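Side-chain contact in lipolytic protein G-D-S-L family (Chitinophaga pinensis, PDB 4Q7Q), which is of unproven function but probably hydrolyses ester bonds as a lipase or acylhydrolase of the GDSL family: residues A[52-56]-A[57-61]. Sequence-based numbering, arbitrary orientation.
Sequences NGWTS and GGIAG
T55 caps the first turn of helix 56-61 through its hydroxyl: OG1 accepts the amide N-H of G58, with 2.9 Å between T55 OG1 and G58 N and an N-H...O angle of 156°. With chi1 at 62°, OG1 sits between the backbone N and the carbonyl carbon of T55, which turns it over the start of the helix. The carbonyls of the same turn take the next amides: I59 N lies 3.0 Å from T55 O in a nearly straight bond (169°), and A60 N donates to S56 O at 2.9 Å. The packed side of the turn is formed by I59, S56 and A60. I59 sets CG1 against the carbonyl oxygen of T55, with 3.4 Å from CG1 to T55 O, and reaches I111 of helix 104-118; A60 CB lies 3.3 Å from S56 O and also meets that helix. The buried S56 points its CB away from 57-61, though CB still touches G57 N, and its OG is hydrogen-bonded to OD2 of D82. The other side is more open to solvent, though still in close contact. There the partly exposed indole of W54 lies beside the turn, crossing I59 at about a right angle. I59 CD1 approaches W54 CE3 obliquely, at 3.5 Å, and W54 CZ3 comes to 3.4 Å from G58 O, which accepts a hydrogen bond from ND2 of N62. Next to the indole, G58 presents bare backbone, and a formic acid molecule, probably from the crystallisation liquor, is bound close to it. This is a classic threonine N-cap, here opening the short helix that follows edge strand 44-50 in the parallel-sheet alpha/beta fold of the SGNH hydrolases.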
ATOM      1  N   ASN A  52      -5.179  -0.663  -9.560  1.00 14.59           N
ATOM      2  CA  ASN A  52      -4.601   0.670  -9.493  1.00 15.43           C
ATOM      3  C   ASN A  52      -5.617   1.683  -8.998  1.00 15.44           C
ATOM      4  O   ASN A  52      -6.652   1.880  -9.623  1.00 17.00           O
ATOM      5  CB  ASN A  52      -4.059   1.063 -10.868  1.00 16.04           C
ATOM      6  CG  ASN A  52      -3.149   2.279 -10.811  1.00 19.11           C
ATOM      7  OD1 ASN A  52      -2.787   2.736  -9.735  1.00 22.69           O
ATOM      8  ND2 ASN A  52      -2.760   2.788 -11.970  1.00 20.71           N
ATOM      9  N   GLY A  53      -5.335   2.294  -7.852  1.00 17.12           N
ATOM     10  CA  GLY A  53      -6.183   3.338  -7.326  1.00 16.59           C
ATOM     11  C   GLY A  53      -7.348   2.879  -6.480  1.00 15.80           C
ATOM     12  O   GLY A  53      -8.103   3.708  -5.994  1.00 18.41           O
ATOM     13  N   TRP A  54      -7.516   1.572  -6.308  1.00 14.26           N
ATOM     14  CA  TRP A  54      -8.713   1.082  -5.626  1.00 14.21           C
ATOM     15  C   TRP A  54      -8.622   1.132  -4.106  1.00 14.39           C
ATOM     16  O   TRP A  54      -7.551   0.971  -3.511  1.00 13.86           O
ATOM     17  CB  TRP A  54      -9.047  -0.355  -6.037  1.00 13.79           C
ATOM     18  CG  TRP A  54      -9.591  -0.530  -7.423  1.00 14.17           C
ATOM     19  CD1 TRP A  54      -9.305   0.215  -8.539  1.00 15.55           C
ATOM     20  CD2 TRP A  54     -10.493  -1.554  -7.848  1.00 14.87           C
ATOM     21  NE1 TRP A  54      -9.993  -0.287  -9.629  1.00 15.81           N
ATOM     22  CE2 TRP A  54     -10.725  -1.374  -9.227  1.00 14.86           C
ATOM     23  CE3 TRP A  54     -11.140  -2.602  -7.191  1.00 14.75           C
ATOM     24  CZ2 TRP A  54     -11.566  -2.202  -9.958  1.00 14.69           C
ATOM     25  CZ3 TRP A  54     -11.977  -3.429  -7.923  1.00 15.09           C
ATOM     26  CH2 TRP A  54     -12.191  -3.215  -9.286  1.00 15.46           C
ATOM     27  N   THR A  55      -9.783   1.296  -3.485  1.00 13.73           N
ATOM     28  CA  THR A  55      -9.914   1.180  -2.041  1.00 13.38           C
ATOM     29  C   THR A  55     -10.294  -0.261  -1.681  1.00 13.41           C
ATOM     30  O   THR A  55     -10.670  -1.054  -2.558  1.00 13.38           O
ATOM     31  CB  THR A  55     -11.017   2.096  -1.515  1.00 14.03           C
ATOM     32  OG1 THR A  55     -12.262   1.686  -2.090  1.00 15.67           O
ATOM     33  CG2 THR A  55     -10.734   3.550  -1.894  1.00 14.88           C
ATOM     34  N   SER A  56     -10.220  -0.601  -0.397  1.00 13.60           N
ATOM     35  CA  SER A  56     -10.773  -1.883   0.034  1.00 13.24           C
ATOM     36  C   SER A  56     -12.274  -1.947  -0.262  1.00 15.01           C
ATOM     37  O   SER A  56     -12.824  -3.024  -0.501  1.00 15.86           O
ATOM     38  CB  SER A  56     -10.496  -2.163   1.512  1.00 15.12           C
ATOM     39  OG  SER A  56     -11.266  -1.323   2.354  1.00 16.21           O
ATOM     40  N   GLY A  57     -12.927  -0.788  -0.246  1.00 14.65           N
ATOM     41  CA  GLY A  57     -14.331  -0.686  -0.619  1.00 16.28           C
ATOM     42  C   GLY A  57     -14.579  -1.103  -2.061  1.00 15.85           C
ATOM     43  O   GLY A  57     -15.535  -1.828  -2.345  1.00 16.97           O
ATOM     44  N   GLY A  58     -13.729  -0.650  -2.980  1.00 13.75           N
ATOM     45  CA  GLY A  58     -13.834  -1.056  -4.375  1.00 15.40           C
ATOM     46  C   GLY A  58     -13.550  -2.535  -4.597  1.00 15.96           C
ATOM     47  O   GLY A  58     -14.246  -3.215  -5.365  1.00 16.62           O
ATOM     48  N   ILE A  59     -12.518  -3.040  -3.926  1.00 15.68           N
ATOM     49  CA  ILE A  59     -12.204  -4.457  -4.004  1.00 15.41           C
ATOM     50  C   ILE A  59     -13.397  -5.286  -3.505  1.00 15.67           C
ATOM     51  O   ILE A  59     -13.872  -6.185  -4.199  1.00 16.49           O
ATOM     52  CB  ILE A  59     -10.933  -4.786  -3.189  1.00 15.17           C
ATOM     53  CG1 ILE A  59      -9.701  -4.093  -3.797  1.00 15.39           C
ATOM     54  CG2 ILE A  59     -10.743  -6.286  -3.089  1.00 15.86           C
ATOM     55  CD1 ILE A  59      -9.202  -4.711  -5.095  1.00 16.34           C
ATOM     56  N   ALA A  60     -13.887  -4.962  -2.311  1.00 15.48           N
ATOM     57  CA  ALA A  60     -15.002  -5.686  -1.715  1.00 16.86           C
ATOM     58  C   ALA A  60     -16.261  -5.560  -2.569  1.00 19.03           C
ATOM     59  O   ALA A  60     -16.977  -6.539  -2.764  1.00 20.50           O
ATOM     60  CB  ALA A  60     -15.261  -5.185  -0.293  1.00 17.54           C
ATOM     61  N   GLY A  61     -16.518  -4.360  -3.086  1.00 17.67           N
ATOM     62  CA  GLY A  61     -17.717  -4.099  -3.867  1.00 18.00           C
ATOM     63  C   GLY A  61     -17.749  -4.817  -5.200  1.00 19.46           C
ATOM     64  O   GLY A  61     -18.813  -4.998  -5.788  1.00 22.32           O
TER